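Local coordinates for putative acetyltransferase (Clostridium difficile, PDB 3DSB), which probably transfers acyl groups as a member of the GNAT acetyltransferase family, although its substrate is not established, at residues 58-72 and 101-113. Residues are numbered along the deposited sequence; the frame is centred on the assembly and turned at random.
Sequences HVYTVFDKVVAQIMY and IFNYLFNYIKNIC. With SO4 (sulfate ion), chain C.
The beta hairpin and overlying helix of a GNAT core meet where I101, L105 and I109, one helical turn apart, press onto Y60, A68 and I70. Helix 101-113 runs at 32° to strand 65-72, their axes approaching to 8.9 Å, and no hydrogen bond crosses the interface: the fit is one of apolar shape. At its N-terminal end the CG2 methyl of I101 lies over one face of the Y60 ring, a CH-pi contact 4.0 Å from the ring centroid, while I101 CD1 meets Y60 CE2. With CG anti to the backbone N (chi1 -170°), the Y60 ring reaches under I101; L105 CD2 meets the ring at its edge, and Y104 flanks its hydroxyl end. V67 and A68 form a classic beta bulge opposite Y60, and A68, small enough for close approach, sets its CB 3.6 Å from I101 CG2 and 3.7 Å from L105 CD1. L105 straddles the hairpin face, touching both strands, with its CD2 methyl against I70 CG2. I70 and I109 lie alongside each other, pointing contrary ways, with I70 CD1 3.7 Å from I109 CG1. Farther along, I109 CD1 reaches the edge of the Y72 ring at CE2 (3.7 Å), while the H58 and Y108 rings meet obliquely, planes at 56°. At the helix start, the backbone N of F102 donates to O1 of a sulfate (2.9 Å), probably from the crystallisation liquor, which R98 N also binds; its place is consistent with the loop where GNAT-fold enzymes hold the CoA pyrophosphate.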
loop_
_atom_site.group_PDB
_atom_site.type_symbol
_atom_site.label_atom_id
_atom_site.label_comp_id
_atom_site.label_asym_id
_atom_site.label_seq_id
_atom_site.Cartn_x
_atom_site.Cartn_y
_atom_site.Cartn_z
ATOM N N HIS A 58 -9.925 13.559 -2.149
ATOM C CA HIS A 58 -11.230 14.208 -2.039
ATOM C C HIS A 58 -11.007 15.488 -1.251
ATOM O O HIS A 58 -10.182 15.531 -0.314
ATOM C CB HIS A 58 -12.263 13.328 -1.318
ATOM C CG HIS A 58 -12.692 12.135 -2.110
ATOM N ND1 HIS A 58 -11.917 10.996 -2.207
ATOM C CD2 HIS A 58 -13.781 11.917 -2.892
ATOM C CE1 HIS A 58 -12.525 10.117 -2.989
ATOM N NE2 HIS A 58 -13.652 10.650 -3.424
ATOM N N VAL A 59 -11.773 16.518 -1.597
ATOM C CA VAL A 59 -11.679 17.789 -0.916
ATOM C C VAL A 59 -13.062 18.181 -0.395
ATOM O O VAL A 59 -14.112 17.829 -0.979
ATOM C CB VAL A 59 -11.151 18.898 -1.873
ATOM C CG1 VAL A 59 -9.679 18.666 -2.174
ATOM C CG2 VAL A 59 -11.973 18.977 -3.204
ATOM N N TYR A 60 -13.004 18.875 0.741
ATOM C CA TYR A 60 -14.195 19.466 1.377
ATOM C C TYR A 60 -14.248 20.933 0.958
ATOM O O TYR A 60 -13.272 21.648 1.097
ATOM C CB TYR A 60 -14.059 19.318 2.882
ATOM C CG TYR A 60 -15.282 19.653 3.702
ATOM C CD1 TYR A 60 -16.068 18.639 4.255
ATOM C CD2 TYR A 60 -15.607 20.979 3.979
ATOM C CE1 TYR A 60 -17.197 18.941 5.040
ATOM C CE2 TYR A 60 -16.688 21.284 4.763
ATOM C CZ TYR A 60 -17.465 20.274 5.301
ATOM O OH TYR A 60 -18.542 20.615 6.080
ATOM N N THR A 61 -15.370 21.345 0.349
ATOM C CA THR A 61 -15.463 22.724 -0.151
ATOM C C THR A 61 -16.637 23.460 0.467
ATOM O O THR A 61 -17.684 22.860 0.782
ATOM C CB THR A 61 -15.585 22.776 -1.714
ATOM O OG1 THR A 61 -16.844 22.236 -2.127
ATOM C CG2 THR A 61 -14.448 21.966 -2.372
ATOM N N VAL A 62 -16.441 24.761 0.628
ATOM C CA VAL A 62 -17.455 25.630 1.226
ATOM C C VAL A 62 -17.602 26.816 0.293
ATOM O O VAL A 62 -16.676 27.598 0.152
ATOM C CB VAL A 62 -17.020 26.099 2.629
ATOM C CG1 VAL A 62 -18.060 27.090 3.208
ATOM C CG2 VAL A 62 -16.799 24.888 3.595
ATOM N N PHE A 63 -18.770 26.927 -0.359
ATOM C CA PHE A 63 -18.964 27.954 -1.408
ATOM C C PHE A 63 -17.801 27.949 -2.377
ATOM O O PHE A 63 -17.226 29.002 -2.703
ATOM C CB PHE A 63 -19.192 29.352 -0.805
ATOM C CG PHE A 63 -20.595 29.559 -0.291
ATOM C CD1 PHE A 63 -21.019 28.953 0.900
ATOM C CD2 PHE A 63 -21.512 30.346 -1.016
ATOM C CE1 PHE A 63 -22.295 29.111 1.375
ATOM C CE2 PHE A 63 -22.811 30.548 -0.498
ATOM C CZ PHE A 63 -23.187 29.912 0.692
ATOM N N ASP A 64 -17.435 26.720 -2.776
ATOM C CA ASP A 64 -16.377 26.444 -3.761
ATOM C C ASP A 64 -14.949 26.537 -3.267
ATOM O O ASP A 64 -14.035 26.159 -4.002
ATOM C CB ASP A 64 -16.534 27.288 -5.031
ATOM C CG ASP A 64 -17.896 27.110 -5.684
ATOM O OD1 ASP A 64 -18.427 25.970 -5.708
ATOM O OD2 ASP A 64 -18.434 28.152 -6.160
ATOM N N LYS A 65 -14.749 27.039 -2.048
ATOM C CA LYS A 65 -13.404 27.135 -1.479
ATOM C C LYS A 65 -12.993 25.794 -0.891
ATOM O O LYS A 65 -13.712 25.254 -0.048
ATOM C CB LYS A 65 -13.389 28.188 -0.374
ATOM C CG LYS A 65 -12.035 28.400 0.264
ATOM C CD LYS A 65 -12.129 29.468 1.357
ATOM C CE LYS A 65 -10.822 29.572 2.150
ATOM N NZ LYS A 65 -9.617 29.717 1.279
ATOM N N VAL A 66 -11.857 25.269 -1.348
ATOM C CA VAL A 66 -11.330 24.032 -0.801
ATOM C C VAL A 66 -10.724 24.336 0.581
ATOM O O VAL A 66 -9.804 25.151 0.678
ATOM C CB VAL A 66 -10.256 23.454 -1.717
ATOM C CG1 VAL A 66 -9.484 22.345 -0.976
ATOM C CG2 VAL A 66 -10.878 22.943 -3.017
ATOM N N VAL A 67 -11.219 23.671 1.636
ATOM C CA VAL A 67 -10.759 23.926 2.993
ATOM C C VAL A 67 -10.204 22.664 3.701
ATOM O O VAL A 67 -9.735 22.747 4.836
ATOM C CB VAL A 67 -11.866 24.550 3.876
ATOM C CG1 VAL A 67 -12.394 25.842 3.243
ATOM C CG2 VAL A 67 -13.023 23.588 4.059
ATOM N N ALA A 68 -10.294 21.496 3.048
ATOM C CA ALA A 68 -9.705 20.268 3.618
ATOM C C ALA A 68 -9.540 19.231 2.561
ATOM O O ALA A 68 -10.152 19.311 1.497
ATOM C CB ALA A 68 -10.571 19.723 4.741
ATOM N N GLN A 69 -8.668 18.260 2.848
ATOM C CA GLN A 69 -8.428 17.149 1.887
ATOM C C GLN A 69 -8.198 15.855 2.609
ATOM O O GLN A 69 -7.718 15.842 3.754
ATOM C CB GLN A 69 -7.221 17.429 0.995
ATOM C CG GLN A 69 -5.885 17.505 1.740
ATOM C CD GLN A 69 -5.044 16.211 1.557
ATOM O OE1 GLN A 69 -4.436 15.991 0.498
ATOM N NE2 GLN A 69 -4.977 15.390 2.599
ATOM N N ILE A 70 -8.508 14.772 1.899
ATOM C CA ILE A 70 -8.134 13.426 2.390
ATOM C C ILE A 70 -7.662 12.634 1.174
ATOM O O ILE A 70 -8.222 12.785 0.069
ATOM C CB ILE A 70 -9.349 12.724 3.096
ATOM C CG1 ILE A 70 -8.929 11.417 3.759
ATOM C CG2 ILE A 70 -10.555 12.584 2.183
ATOM C CD1 ILE A 70 -9.924 10.907 4.862
HETATM N N MSE A 71 -6.616 11.823 1.353
HETATM C CA MSE A 71 -6.003 11.071 0.255
HETATM C C MSE A 71 -5.897 9.609 0.612
HETATM O O MSE A 71 -5.582 9.284 1.768
HETATM C CB MSE A 71 -4.601 11.588 -0.074
HETATM C CG MSE A 71 -4.081 11.070 -1.392
HETATM SE SE MSE A 71 -3.100 9.366 -1.270
HETATM C CE MSE A 71 -1.298 10.088 -1.069
ATOM N N TYR A 72 -6.226 8.736 -0.333
ATOM C CA TYR A 72 -5.980 7.296 -0.145
ATOM C C TYR A 72 -5.370 6.666 -1.367
ATOM O O TYR A 72 -5.558 7.147 -2.497
ATOM C CB TYR A 72 -7.239 6.523 0.245
ATOM C CG TYR A 72 -8.383 6.608 -0.723
ATOM C CD1 TYR A 72 -8.436 5.809 -1.869
ATOM C CD2 TYR A 72 -9.441 7.495 -0.503
ATOM C CE1 TYR A 72 -9.514 5.883 -2.771
ATOM C CE2 TYR A 72 -10.513 7.558 -1.354
ATOM C CZ TYR A 72 -10.557 6.771 -2.492
ATOM O OH TYR A 72 -11.644 6.835 -3.325
ATOM N N ILE A 101 -14.950 18.678 10.431
ATOM C CA ILE A 101 -14.533 18.349 9.058
ATOM C C ILE A 101 -13.649 17.106 8.995
ATOM O O ILE A 101 -13.833 16.303 8.077
ATOM C CB ILE A 101 -13.900 19.542 8.340
ATOM C CG1 ILE A 101 -14.961 20.678 8.196
ATOM C CG2 ILE A 101 -13.334 19.118 6.968
ATOM C CD1 ILE A 101 -14.364 21.943 7.607
ATOM N N PHE A 102 -12.717 16.950 9.943
ATOM C CA PHE A 102 -11.851 15.769 9.916
ATOM C C PHE A 102 -12.749 14.510 9.902
ATOM O O PHE A 102 -12.581 13.617 9.043
ATOM C CB PHE A 102 -10.906 15.787 11.124
ATOM C CG PHE A 102 -9.949 14.634 11.166
ATOM C CD1 PHE A 102 -8.629 14.814 10.833
ATOM C CD2 PHE A 102 -10.384 13.382 11.550
ATOM C CE1 PHE A 102 -7.729 13.718 10.877
ATOM C CE2 PHE A 102 -9.503 12.293 11.573
ATOM C CZ PHE A 102 -8.185 12.466 11.261
ATOM N N ASN A 103 -13.721 14.461 10.813
ATOM C CA ASN A 103 -14.588 13.301 10.858
ATOM C C ASN A 103 -15.541 13.189 9.654
ATOM O O ASN A 103 -15.841 12.053 9.240
ATOM C CB ASN A 103 -15.389 13.237 12.164
ATOM C CG ASN A 103 -14.550 12.915 13.343
ATOM O OD1 ASN A 103 -13.388 12.517 13.214
ATOM N ND2 ASN A 103 -15.141 13.019 14.525
ATOM N N TYR A 104 -16.033 14.311 9.095
ATOM C CA TYR A 104 -16.844 14.228 7.872
ATOM C C TYR A 104 -16.042 13.527 6.769
ATOM O O TYR A 104 -16.580 12.674 6.023
ATOM C CB TYR A 104 -17.281 15.606 7.356
ATOM C CG TYR A 104 -18.404 16.277 8.101
ATOM C CD1 TYR A 104 -19.603 15.618 8.330
ATOM C CD2 TYR A 104 -18.243 17.577 8.568
ATOM C CE1 TYR A 104 -20.641 16.262 9.035
ATOM C CE2 TYR A 104 -19.263 18.235 9.264
ATOM C CZ TYR A 104 -20.444 17.562 9.500
ATOM O OH TYR A 104 -21.449 18.223 10.207
ATOM N N LEU A 105 -14.773 13.907 6.628
ATOM C CA LEU A 105 -13.934 13.290 5.580
ATOM C C LEU A 105 -13.682 11.831 5.878
ATOM O O LEU A 105 -13.809 10.978 5.011
ATOM C CB LEU A 105 -12.602 14.044 5.453
ATOM C CG LEU A 105 -12.722 15.431 4.818
ATOM C CD1 LEU A 105 -11.391 16.116 4.915
ATOM C CD2 LEU A 105 -13.194 15.304 3.373
ATOM N N PHE A 106 -13.314 11.535 7.119
ATOM C CA PHE A 106 -12.983 10.154 7.462
ATOM C C PHE A 106 -14.205 9.243 7.286
ATOM O O PHE A 106 -14.111 8.120 6.764
ATOM C CB PHE A 106 -12.480 10.141 8.900
ATOM C CG PHE A 106 -11.283 9.315 9.084
ATOM C CD1 PHE A 106 -10.002 9.865 8.991
ATOM C CD2 PHE A 106 -11.427 7.971 9.359
ATOM C CE1 PHE A 106 -8.838 9.041 9.138
ATOM C CE2 PHE A 106 -10.318 7.160 9.524
ATOM C CZ PHE A 106 -9.021 7.695 9.410
ATOM N N ASN A 107 -15.363 9.730 7.729
ATOM C CA ASN A 107 -16.588 8.947 7.598
ATOM C C ASN A 107 -17.044 8.821 6.153
ATOM O O ASN A 107 -17.653 7.809 5.763
ATOM C CB ASN A 107 -17.667 9.497 8.535
ATOM C CG ASN A 107 -17.421 9.095 9.977
ATOM O OD1 ASN A 107 -16.968 7.985 10.233
ATOM N ND2 ASN A 107 -17.676 10.005 10.916
ATOM N N TYR A 108 -16.742 9.830 5.336
ATOM C CA TYR A 108 -17.007 9.735 3.906
ATOM C C TYR A 108 -16.234 8.568 3.282
ATOM O O TYR A 108 -16.786 7.801 2.502
ATOM C CB TYR A 108 -16.602 11.055 3.222
ATOM C CG TYR A 108 -17.073 11.211 1.783
ATOM C CD1 TYR A 108 -18.327 11.764 1.528
ATOM C CD2 TYR A 108 -16.270 10.847 0.693
ATOM C CE1 TYR A 108 -18.803 11.936 0.262
ATOM C CE2 TYR A 108 -16.773 11.014 -0.635
ATOM C CZ TYR A 108 -18.035 11.569 -0.816
ATOM O OH TYR A 108 -18.583 11.769 -2.101
ATOM N N ILE A 109 -14.973 8.419 3.636
ATOM C CA ILE A 109 -14.173 7.317 3.101
ATOM C C ILE A 109 -14.671 5.985 3.689
ATOM O O ILE A 109 -14.752 4.985 2.968
ATOM C CB ILE A 109 -12.669 7.556 3.349
ATOM C CG1 ILE A 109 -12.229 8.908 2.748
ATOM C CG2 ILE A 109 -11.854 6.362 2.848
ATOM C CD1 ILE A 109 -12.540 9.114 1.296
ATOM N N LYS A 110 -15.012 5.964 4.976
ATOM C CA LYS A 110 -15.578 4.713 5.563
ATOM C C LYS A 110 -16.808 4.296 4.786
ATOM O O LYS A 110 -16.990 3.093 4.531
ATOM C CB LYS A 110 -15.928 4.879 7.047
ATOM C CG LYS A 110 -14.715 4.874 7.968
ATOM C CD LYS A 110 -14.988 5.393 9.370
ATOM C CE LYS A 110 -15.975 4.563 10.072
ATOM N NZ LYS A 110 -16.204 5.092 11.451
ATOM N N ASN A 111 -17.666 5.267 4.416
ATOM C CA ASN A 111 -18.867 4.941 3.638
ATOM C C ASN A 111 -18.532 4.379 2.262
ATOM O O ASN A 111 -19.158 3.413 1.801
ATOM C CB ASN A 111 -19.785 6.177 3.509
ATOM C CG ASN A 111 -21.003 5.899 2.629
ATOM O OD1 ASN A 111 -21.102 6.397 1.502
ATOM N ND2 ASN A 111 -21.897 5.061 3.118
ATOM N N ILE A 112 -17.547 4.964 1.600
ATOM C CA ILE A 112 -17.076 4.403 0.321
ATOM C C ILE A 112 -16.685 2.931 0.518
ATOM O O ILE A 112 -17.056 2.059 -0.284
ATOM C CB ILE A 112 -15.862 5.190 -0.273
ATOM C CG1 ILE A 112 -16.341 6.537 -0.858
ATOM C CG2 ILE A 112 -15.064 4.363 -1.291
ATOM C CD1 ILE A 112 -15.190 7.460 -1.236
ATOM N N CYS A 113 -15.970 2.645 1.614
ATOM C CA CYS A 113 -15.504 1.256 1.846
ATOM C C CYS A 113 -16.687 0.315 2.129
ATOM O O CYS A 113 -16.743 -0.811 1.606
ATOM C CB CYS A 113 -14.520 1.222 3.021
ATOM S SG CYS A 113 -12.969 2.063 2.608
HETATM S S SO4 C . -11.048 19.008 12.963
HETATM O O1 SO4 C . -11.794 19.084 11.717
HETATM O O2 SO4 C . -9.730 18.393 12.635
HETATM O O3 SO4 C . -10.782 20.296 13.586
HETATM O O4 SO4 C . -11.702 18.058 13.858
#